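Local coordinates for Lmo0135 protein (Listeria monocytogenes EGD-e, PDB 5ISU) that probably serves as the extracellular substrate-binding component of an ABC transporter and may deliver peptides to its membrane permease, at residues P153-K156 against H157-G161; V30-P33 against N34-S37; T99-S102 against I103-T106; P111-G114 against N115-D119. All coordinates share one frame; numbering follows the deposited sequence.

From the N terminus, contact 2 (30-37) comes first, a turn in the loop between strand 19-24 and helix 39-48. Contact 3 (99-106) is the C-terminal end of helix 93-104, contact 4 (111-119) closes the turn leading into edge strand 117-118, and contact 1 (153-161) forms short helix 156-159. The four follow in series; none nests or crosses. Contact 3 has a probable hydrogen bond to each of the others: Ser102 meets Asn34 of contact 2, Thr99 meets the backbone N of Ile154 in contact 1, and Leu104 O takes Arg113 NE of contact 4. Contact 2 also packs against contacts 1 and 4, which do not touch each other, nearest atoms about 9 Å apart.

Contact 1 of 4, residues P153-K156 against H157-G161; sequences PIPK and HIFEG. With EDO (1,2-ethanediol), chain B.
Pro155 and Phe159 meet where the chain winds into the short helix 156-159, with Pro155 at its N-cap position, in a protein of the family 5 solute-binding group. The proline ring lies obliquely to both apolar side chains of the new turn: CG packs on Ile158 CG1 at 3.5 Å, and CD approaches Phe159 CE2 at 4.1 Å. Ile154 comes to the same phenyl ring at about a right angle, its CD1 near CD2. Ile158 divides its branches between two rings, CG1 over one face of His157 and CG2 over one face of Phe159, both offset toward the rim. The imidazole is put beside Pro155 by a chi1 of 74°, which places CG between the backbone N and the carbonyl carbon; CE1 then lies 3.7 Å from Pro155 CB, while NE2 is bonded to Asp87.

The backbone supplies the first turn. Pro155 O accepts the N-H of Phe159 at 3.1 Å in a nearly straight bond, with a weak second bond from Ile158 N, and Lys156 O accepts Glu160 N at 2.8 Å. Beyond this frame, Lys156 runs extended until chi4 bends its end (64°), and Glu160 stretches out to meet it, the two chains crossing at a slant. Their salt bridge spans one helical turn on the outer side. Lys156 NZ also bonds O2 of a 1,2-ethanediol, probably from the crystallisation liquor, at 3.2 Å. Lys156 NZ reaches Glu160 OE2 at 3.0 Å from above the carboxylate plane, 53° out of it.

Contact 2 of 4, residues V30-P33 against N34-S37; sequences VINP and NYAS
Asn32 reaches forward over Pro33 to Asn34, so its side chain makes an Asx turn and its carbonyl a type I beta turn. The CB of Asn32 carries CG opposite the backbone N (chi1 -173°), which directs the amide along the onward chain. At CG the amide lies beside the Tyr35 ring, 4.1 Å from CD2, the two side chains pointing the same way with their planes 66° apart. The tip then splits. OD1 accepts the backbone N-H of Asn34 at 3.1 Å, the donor lying in the carbonyl plane on a lone pair, and OD1 also sits 3.4 Å from Asn34 CB. The other branch, ND2, turns to Asn171 OD1 outside the turn, so the amide is used at both ends and its rotation is fixed.

The main-chain carbonyl of the same residue is gripped twice. Tyr35 N, closing the beta turn, bonds Asn32 O at 2.9 Å from above the carbonyl plane, and Ala36 N bonds it at the same length but less far from that plane. Ala36 CB follows at 3.7 Å from Asn32 O. Ahead of this, Ile31 is the centre of an inverse gamma turn whose bond, from Asn32 N to Val30 O, is weak.

Asn34 ND2 bonds Ser102 OG of helix 93-104, and Tyr35 OH bonds Gln108 O, so side chains of the turn face two other parts of the chain. With three N-H groups shared between two oxygens of Asn32, the chemistry implies a turn organised by one residue: its carbonyl gathers successive amides, while its side chain orients the first.

Contact 3 of 4, residues T99-S102 against I103-T106; sequences TVNS and ILDT
Ile103, leaning back on Thr99, and Leu104, leaning on Val100, are the residues most extensively covered here, and Ser102 adds a hydroxyl to the same backbone. Ile103 N bonds Thr99 O at 3.0 Å, and a weak second bond runs from the same N-H to Val100 O. Its side chain follows the backbone toward Thr99: CG1, held beside the backbone N by a chi1 of -69°, lies 3.4 Å from Thr99 O, and CD1 extends to the neighbourhood of Thr99 CG2.

Leu104 repeats the pattern one residue on. Its N-H reaches Val100 O at 2.9 Å with an angle of 157° at the hydrogen, and Leu104 CG lies 3.4 Å from Val100 O. The CD1 methyl then meets Val100 CG1 at 3.9 Å. These two side chains lie alongside each other and point the same way, toward strand 121-129, where Val100 touches Val125 and Leu104 touches Pro122.

Ser102 OG, set between its own backbone N and carbonyl carbon (chi1 72°), donates to Thr99 O at 2.7 Å. This donor and Ile103 N arrive on the same face of the carbonyl plane, so Thr99 O is held by two bonds.

Asp105 N still bonds Asn101 O, at 3.0 Å, although Asp105 is the first residue to leave helical angles, and that departure in phi and psi marks the C-terminal end of helix 93-104. The main-chain bonds from residue i+4 to i that lead up to it are typical of an alpha-helix.

Contact 4 of 4, residues P111-G114 against N115-D119; sequences PNRG and NFVFD
Asn112 and Arg113 offer their carbonyls to the residues three further on, Asn115 N to Asn112 O at 3.0 Å and Phe116 N to Arg113 O at 3.0 Å, the spacing of a 3-10 turn. Both N-H groups come from well above the carbonyl planes, 47° out in each case.

Round this frame the side chains take up their places. Asn115 CB lies 3.4 Å from Asn112 O, and its ND2 extends back alongside Asn112 CB. Phe116 turns its edge to the turn: Asn112 O lies near the ring plane, 3.6 Å from CD1, and Arg113 O also sits at the edge. The ring itself is packed between helices 93-104 and 144-148, against Val100, Ile103, Leu104, Phe144 and Thr147.

This short 3-10 segment delivers the chain into strand 117-118, an outermost strand of the five-stranded antiparallel sheet, and Phe116 has backbone hydrogen bonding with Val123 of the neighbouring strand.

Val117 points back at the turn. Its CG2 methyl, opposite the carbonyl carbon across the CA-CB bond, comes 3.4 Å from Arg113 O and rests over one face of the Arg113 guanidinium, offset toward the rim, 3.7 Å from NH1. The arginine reaches that spot through a chain extended from CG to NE, after which chi4 of -82° swings the guanidinium across the valine. Arg113 NE bonds Leu104 O, which ties NE to the end of helix 93-104 while the methyl lies on the flat group.

Contact 1 of 4, residues P153-K156 against H157-G161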
loop_
_atom_site.group_PDB
_atom_site.type_symbol
_atom_site.label_atom_id
_atom_site.label_comp_id
_atom_site.label_asym_id
_atom_site.label_seq_id
_atom_site.Cartn_x
_atom_site.Cartn_y
_atom_site.Cartn_z
ATOM N N PRO A 153 10.567 -0.655 15.179
ATOM C CA PRO A 153 11.641 -1.451 15.744
ATOM C C PRO A 153 11.171 -2.753 16.388
ATOM O O PRO A 153 9.985 -2.890 16.763
ATOM C CB PRO A 153 12.248 -0.526 16.809
ATOM C CG PRO A 153 11.189 0.438 17.142
ATOM C CD PRO A 153 10.395 0.624 15.886
ATOM N N ILE A 154 12.093 -3.718 16.453
ATOM C CA ILE A 154 11.839 -4.999 17.139
ATOM C C ILE A 154 12.746 -5.055 18.382
ATOM O O ILE A 154 13.675 -4.275 18.499
ATOM C CB ILE A 154 11.952 -6.232 16.206
ATOM C CG1 ILE A 154 13.362 -6.410 15.623
ATOM C CG2 ILE A 154 10.945 -6.100 15.077
ATOM C CD1 ILE A 154 13.506 -7.665 14.777
ATOM N N PRO A 155 12.419 -5.914 19.352
ATOM C CA PRO A 155 13.234 -5.915 20.571
ATOM C C PRO A 155 14.517 -6.760 20.500
ATOM O O PRO A 155 14.478 -7.932 20.130
ATOM C CB PRO A 155 12.273 -6.437 21.630
ATOM C CG PRO A 155 11.238 -7.198 20.894
ATOM C CD PRO A 155 11.149 -6.642 19.518
ATOM N N LYS A 156 15.636 -6.142 20.871
ATOM C CA LYS A 156 16.934 -6.788 20.871
ATOM C C LYS A 156 16.966 -7.923 21.915
ATOM O O LYS A 156 17.355 -9.055 21.599
ATOM C CB LYS A 156 18.022 -5.734 21.138
ATOM C CG LYS A 156 19.471 -6.225 21.214
ATOM C CD LYS A 156 20.397 -5.028 21.425
ATOM C CE LYS A 156 21.852 -5.415 21.679
ATOM N NZ LYS A 156 22.494 -6.095 20.521
ATOM N N HIS A 157 16.479 -7.649 23.131
ATOM C CA HIS A 157 16.497 -8.669 24.184
ATOM C C HIS A 157 15.740 -9.969 23.811
ATOM O O HIS A 157 15.986 -11.021 24.390
ATOM C CB HIS A 157 15.988 -8.100 25.520
ATOM C CG HIS A 157 14.505 -7.897 25.575
ATOM N ND1 HIS A 157 13.884 -6.781 25.057
ATOM C CD2 HIS A 157 13.524 -8.663 26.109
ATOM C CE1 HIS A 157 12.580 -6.884 25.244
ATOM N NE2 HIS A 157 12.337 -8.008 25.894
ATOM N N ILE A 158 14.841 -9.879 22.836
ATOM C CA ILE A 158 14.066 -11.032 22.365
ATOM C C ILE A 158 14.739 -11.745 21.182
ATOM O O ILE A 158 14.842 -12.965 21.176
ATOM C CB ILE A 158 12.646 -10.600 21.900
ATOM C CG1 ILE A 158 11.842 -9.949 23.042
ATOM C CG2 ILE A 158 11.857 -11.774 21.325
ATOM C CD1 ILE A 158 11.604 -10.825 24.252
ATOM N N PHE A 159 15.171 -10.993 20.178
ATOM C CA PHE A 159 15.745 -11.605 18.949
ATOM C C PHE A 159 17.275 -11.675 18.803
ATOM O O PHE A 159 17.765 -12.269 17.852
ATOM C CB PHE A 159 15.128 -10.961 17.718
ATOM C CG PHE A 159 13.655 -11.185 17.611
ATOM C CD1 PHE A 159 13.164 -12.383 17.126
ATOM C CD2 PHE A 159 12.758 -10.193 17.986
ATOM C CE1 PHE A 159 11.798 -12.598 17.014
ATOM C CE2 PHE A 159 11.399 -10.395 17.879
ATOM C CZ PHE A 159 10.911 -11.600 17.392
ATOM N N GLU A 160 18.022 -11.090 19.730
ATOM C CA GLU A 160 19.478 -11.167 19.700
ATOM C C GLU A 160 19.919 -12.646 19.778
ATOM O O GLU A 160 19.489 -13.377 20.671
ATOM C CB GLU A 160 20.039 -10.384 20.884
ATOM C CG GLU A 160 21.553 -10.289 20.967
ATOM C CD GLU A 160 21.998 -9.502 22.188
ATOM O OE1 GLU A 160 21.430 -9.730 23.281
ATOM O OE2 GLU A 160 22.923 -8.664 22.055
ATOM N N GLY A 161 20.744 -13.082 18.825
ATOM C CA GLY A 161 21.226 -14.467 18.781
ATOM C C GLY A 161 20.274 -15.474 18.138
ATOM O O GLY A 161 20.523 -16.684 18.188
HETATM C C1 EDO B . 23.551 -6.412 16.697
HETATM O O1 EDO B . 23.042 -6.968 15.482
HETATM C C2 EDO B . 23.438 -4.896 16.640
HETATM O O2 EDO B . 23.000 -4.394 17.903
#

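Contact 2 of 4, residues V30-P33 against N34-S37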
loop_
_atom_site.group_PDB
_atom_site.type_symbol
_atom_site.label_atom_id
_atom_site.label_comp_id
_atom_site.label_asym_id
_atom_site.label_seq_id
_atom_site.Cartn_x
_atom_site.Cartn_y
_atom_site.Cartn_z
ATOM N N VAL A 30 3.520 -14.126 9.648
ATOM C CA VAL A 30 4.416 -13.854 10.768
ATOM C C VAL A 30 4.259 -12.404 11.272
ATOM O O VAL A 30 4.564 -11.454 10.551
ATOM C CB VAL A 30 5.872 -14.123 10.359
ATOM C CG1 VAL A 30 6.807 -13.921 11.541
ATOM C CG2 VAL A 30 6.006 -15.542 9.812
ATOM N N ILE A 31 3.802 -12.237 12.514
ATOM C CA ILE A 31 3.603 -10.897 13.094
ATOM C C ILE A 31 4.945 -10.326 13.587
ATOM O O ILE A 31 5.280 -10.373 14.783
ATOM C CB ILE A 31 2.550 -10.916 14.221
ATOM C CG1 ILE A 31 1.294 -11.671 13.737
ATOM C CG2 ILE A 31 2.210 -9.485 14.641
ATOM C CD1 ILE A 31 0.214 -11.845 14.779
ATOM N N ASN A 32 5.696 -9.781 12.633
ATOM C CA ASN A 32 7.028 -9.231 12.873
ATOM C C ASN A 32 7.264 -8.202 11.760
ATOM O O ASN A 32 7.250 -8.556 10.578
ATOM C CB ASN A 32 8.069 -10.366 12.840
ATOM C CG ASN A 32 9.471 -9.910 13.246
ATOM O OD1 ASN A 32 10.006 -8.928 12.731
ATOM N ND2 ASN A 32 10.075 -10.644 14.156
ATOM N N PRO A 33 7.483 -6.929 12.131
ATOM C CA PRO A 33 7.637 -5.857 11.138
ATOM C C PRO A 33 8.779 -5.996 10.151
ATOM O O PRO A 33 8.790 -5.295 9.141
ATOM C CB PRO A 33 7.818 -4.607 11.995
ATOM C CG PRO A 33 8.297 -5.093 13.294
ATOM C CD PRO A 33 7.631 -6.413 13.507
ATOM N N ASN A 34 9.752 -6.846 10.448
ATOM C CA ASN A 34 10.841 -7.091 9.494
ATOM C C ASN A 34 10.341 -7.915 8.292
ATOM O O ASN A 34 11.006 -7.962 7.276
ATOM C CB ASN A 34 12.021 -7.839 10.162
ATOM C CG ASN A 34 12.873 -6.951 11.054
ATOM O OD1 ASN A 34 12.519 -5.825 11.357
ATOM N ND2 ASN A 34 14.020 -7.468 11.470
ATOM N N TYR A 35 9.172 -8.549 8.411
ATOM C CA TYR A 35 8.647 -9.401 7.334
ATOM C C TYR A 35 7.197 -9.121 6.930
ATOM O O TYR A 35 6.807 -9.452 5.818
ATOM C CB TYR A 35 8.793 -10.878 7.746
ATOM C CG TYR A 35 10.219 -11.217 8.140
ATOM C CD1 TYR A 35 11.171 -11.531 7.174
ATOM C CD2 TYR A 35 10.625 -11.169 9.474
ATOM C CE1 TYR A 35 12.478 -11.801 7.528
ATOM C CE2 TYR A 35 11.923 -11.440 9.839
ATOM C CZ TYR A 35 12.853 -11.746 8.863
ATOM O OH TYR A 35 14.149 -12.017 9.224
ATOM N N ALA A 36 6.402 -8.497 7.806
ATOM C CA ALA A 36 4.980 -8.278 7.495
ATOM C C ALA A 36 4.741 -7.544 6.175
ATOM O O ALA A 36 5.283 -6.474 5.972
ATOM C CB ALA A 36 4.291 -7.534 8.632
ATOM N N SER A 37 3.937 -8.142 5.290
ATOM C CA SER A 37 3.597 -7.516 4.001
ATOM C C SER A 37 2.122 -7.678 3.569
ATOM O O SER A 37 1.647 -6.886 2.770
ATOM C CB SER A 37 4.545 -8.006 2.881
ATOM O OG SER A 37 4.482 -9.409 2.736
#

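Contact 3 of 4, residues T99-S102 against I103-T106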
loop_
_atom_site.group_PDB
_atom_site.type_symbol
_atom_site.label_atom_id
_atom_site.label_comp_id
_atom_site.label_asym_id
_atom_site.label_seq_id
_atom_site.Cartn_x
_atom_site.Cartn_y
_atom_site.Cartn_z
ATOM N N THR A 99 17.570 -3.592 15.098
ATOM C CA THR A 99 16.586 -3.859 14.042
ATOM C C THR A 99 17.181 -3.647 12.642
ATOM O O THR A 99 17.009 -4.494 11.760
ATOM C CB THR A 99 15.295 -3.034 14.192
ATOM O OG1 THR A 99 14.716 -3.248 15.495
ATOM C CG2 THR A 99 14.292 -3.461 13.134
ATOM N N VAL A 100 17.910 -2.548 12.459
ATOM C CA VAL A 100 18.522 -2.249 11.165
ATOM C C VAL A 100 19.564 -3.305 10.802
ATOM O O VAL A 100 19.606 -3.753 9.657
ATOM C CB VAL A 100 19.173 -0.849 11.132
ATOM C CG1 VAL A 100 19.982 -0.632 9.839
ATOM C CG2 VAL A 100 18.126 0.224 11.294
ATOM N N ASN A 101 20.387 -3.701 11.770
ATOM C CA ASN A 101 21.411 -4.739 11.524
ATOM C C ASN A 101 20.754 -6.084 11.220
ATOM O O ASN A 101 21.281 -6.859 10.413
ATOM C CB ASN A 101 22.392 -4.863 12.700
ATOM C CG ASN A 101 23.274 -3.624 12.874
ATOM O OD1 ASN A 101 23.649 -3.270 13.993
ATOM N ND2 ASN A 101 23.597 -2.962 11.778
ATOM N N SER A 102 19.600 -6.351 11.832
ATOM C CA SER A 102 18.897 -7.615 11.572
ATOM C C SER A 102 18.264 -7.599 10.157
ATOM O O SER A 102 18.111 -8.648 9.539
ATOM C CB SER A 102 17.863 -7.939 12.663
ATOM O OG SER A 102 16.736 -7.077 12.581
ATOM N N ILE A 103 17.930 -6.416 9.642
ATOM C CA ILE A 103 17.391 -6.288 8.266
ATOM C C ILE A 103 18.536 -6.356 7.247
ATOM O O ILE A 103 18.390 -6.943 6.160
ATOM C CB ILE A 103 16.607 -4.968 8.069
ATOM C CG1 ILE A 103 15.299 -4.999 8.868
ATOM C CG2 ILE A 103 16.263 -4.744 6.597
ATOM C CD1 ILE A 103 14.518 -3.699 8.824
ATOM N N LEU A 104 19.662 -5.728 7.588
ATOM C CA LEU A 104 20.834 -5.740 6.710
ATOM C C LEU A 104 21.432 -7.131 6.559
ATOM O O LEU A 104 22.005 -7.455 5.526
ATOM C CB LEU A 104 21.917 -4.777 7.225
ATOM C CG LEU A 104 21.678 -3.275 7.025
ATOM C CD1 LEU A 104 22.758 -2.471 7.732
ATOM C CD2 LEU A 104 21.631 -2.926 5.538
ATOM N N ASP A 105 21.302 -7.936 7.604
ATOM C CA ASP A 105 21.851 -9.283 7.635
ATOM C C ASP A 105 21.147 -10.132 6.567
ATOM O O ASP A 105 19.975 -10.491 6.713
ATOM C CB ASP A 105 21.659 -9.860 9.041
ATOM C CG ASP A 105 22.461 -11.106 9.290
ATOM O OD1 ASP A 105 23.270 -11.486 8.423
ATOM O OD2 ASP A 105 22.293 -11.692 10.381
ATOM N N THR A 106 21.879 -10.429 5.489
ATOM C CA THR A 106 21.356 -11.183 4.345
ATOM C C THR A 106 20.761 -12.547 4.696
ATOM O O THR A 106 19.779 -12.957 4.067
ATOM C CB THR A 106 22.429 -11.362 3.235
ATOM O OG1 THR A 106 23.655 -11.787 3.828
ATOM C CG2 THR A 106 22.675 -10.052 2.482
#

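Contact 4 of 4, residues P111-G114 against N115-D119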
loop_
_atom_site.group_PDB
_atom_site.type_symbol
_atom_site.label_atom_id
_atom_site.label_comp_id
_atom_site.label_asym_id
_atom_site.label_seq_id
_atom_site.Cartn_x
_atom_site.Cartn_y
_atom_site.Cartn_z
ATOM N N PRO A 111 12.473 -8.680 3.450
ATOM C CA PRO A 111 12.084 -8.060 2.184
ATOM C C PRO A 111 12.382 -6.557 2.059
ATOM O O PRO A 111 12.414 -6.053 0.942
ATOM C CB PRO A 111 10.577 -8.351 2.081
ATOM C CG PRO A 111 10.129 -8.710 3.456
ATOM C CD PRO A 111 11.321 -9.296 4.144
ATOM N N ASN A 112 12.658 -5.870 3.168
ATOM C CA ASN A 112 12.945 -4.417 3.153
ATOM C C ASN A 112 14.439 -4.080 3.135
ATOM O O ASN A 112 14.813 -2.904 3.239
ATOM C CB ASN A 112 12.326 -3.745 4.384
ATOM C CG ASN A 112 10.851 -4.054 4.546
ATOM O OD1 ASN A 112 10.383 -4.255 5.665
ATOM N ND2 ASN A 112 10.121 -4.139 3.433
ATOM N N ARG A 113 15.291 -5.090 3.003
ATOM C CA ARG A 113 16.736 -4.873 3.004
ATOM C C ARG A 113 17.181 -3.814 1.999
ATOM O O ARG A 113 18.059 -3.013 2.307
ATOM C CB ARG A 113 17.469 -6.176 2.743
ATOM C CG ARG A 113 18.979 -6.026 2.833
ATOM C CD ARG A 113 19.719 -7.333 2.649
ATOM N NE ARG A 113 21.147 -7.089 2.773
ATOM C CZ ARG A 113 21.931 -6.630 1.801
ATOM N NH1 ARG A 113 21.449 -6.347 0.597
ATOM N NH2 ARG A 113 23.223 -6.452 2.043
ATOM N N GLY A 114 16.565 -3.810 0.813
ATOM C CA GLY A 114 16.882 -2.837 -0.246
ATOM C C GLY A 114 16.803 -1.357 0.140
ATOM O O GLY A 114 17.485 -0.525 -0.447
ATOM N N ASN A 115 15.978 -1.039 1.132
ATOM C CA ASN A 115 15.808 0.334 1.617
ATOM C C ASN A 115 16.979 0.848 2.471
ATOM O O ASN A 115 17.080 2.056 2.742
ATOM C CB ASN A 115 14.524 0.422 2.449
ATOM C CG ASN A 115 13.269 0.093 1.642
ATOM O OD1 ASN A 115 13.288 0.107 0.421
ATOM N ND2 ASN A 115 12.167 -0.184 2.336
ATOM N N PHE A 116 17.837 -0.067 2.920
ATOM C CA PHE A 116 18.992 0.291 3.751
ATOM C C PHE A 116 20.329 0.077 3.033
ATOM O O PHE A 116 21.393 0.179 3.657
ATOM C CB PHE A 116 18.952 -0.496 5.069
ATOM C CG PHE A 116 17.712 -0.239 5.891
ATOM C CD1 PHE A 116 16.568 -0.973 5.680
ATOM C CD2 PHE A 116 17.699 0.747 6.870
ATOM C CE1 PHE A 116 15.424 -0.734 6.425
ATOM C CE2 PHE A 116 16.574 0.989 7.624
ATOM C CZ PHE A 116 15.427 0.251 7.399
ATOM N N VAL A 117 20.263 -0.183 1.723
ATOM C CA VAL A 117 21.445 -0.418 0.892
ATOM C C VAL A 117 21.420 0.524 -0.337
ATOM O O VAL A 117 20.361 0.790 -0.906
ATOM C CB VAL A 117 21.493 -1.887 0.434
ATOM C CG1 VAL A 117 22.765 -2.175 -0.341
ATOM C CG2 VAL A 117 21.408 -2.807 1.638
ATOM N N PHE A 118 22.598 1.023 -0.725
ATOM C CA PHE A 118 22.746 1.960 -1.847
ATOM C C PHE A 118 24.013 1.603 -2.574
ATOM O O PHE A 118 25.087 1.657 -1.981
ATOM C CB PHE A 118 22.838 3.382 -1.315
ATOM C CG PHE A 118 21.715 3.734 -0.413
ATOM C CD1 PHE A 118 20.481 4.098 -0.938
ATOM C CD2 PHE A 118 21.858 3.629 0.963
ATOM C CE1 PHE A 118 19.420 4.391 -0.105
ATOM C CE2 PHE A 118 20.794 3.912 1.803
ATOM C CZ PHE A 118 19.573 4.298 1.269
ATOM N N ASP A 119 23.893 1.238 -3.851
ATOM C CA ASP A 119 25.043 0.778 -4.654
ATOM C C ASP A 119 25.764 -0.364 -3.930
ATOM O O ASP A 119 26.986 -0.412 -3.883
ATOM C CB ASP A 119 26.029 1.918 -4.997
ATOM C CG ASP A 119 25.521 2.833 -6.096
ATOM O OD1 ASP A 119 24.315 3.149 -6.107
ATOM O OD2 ASP A 119 26.352 3.251 -6.940
#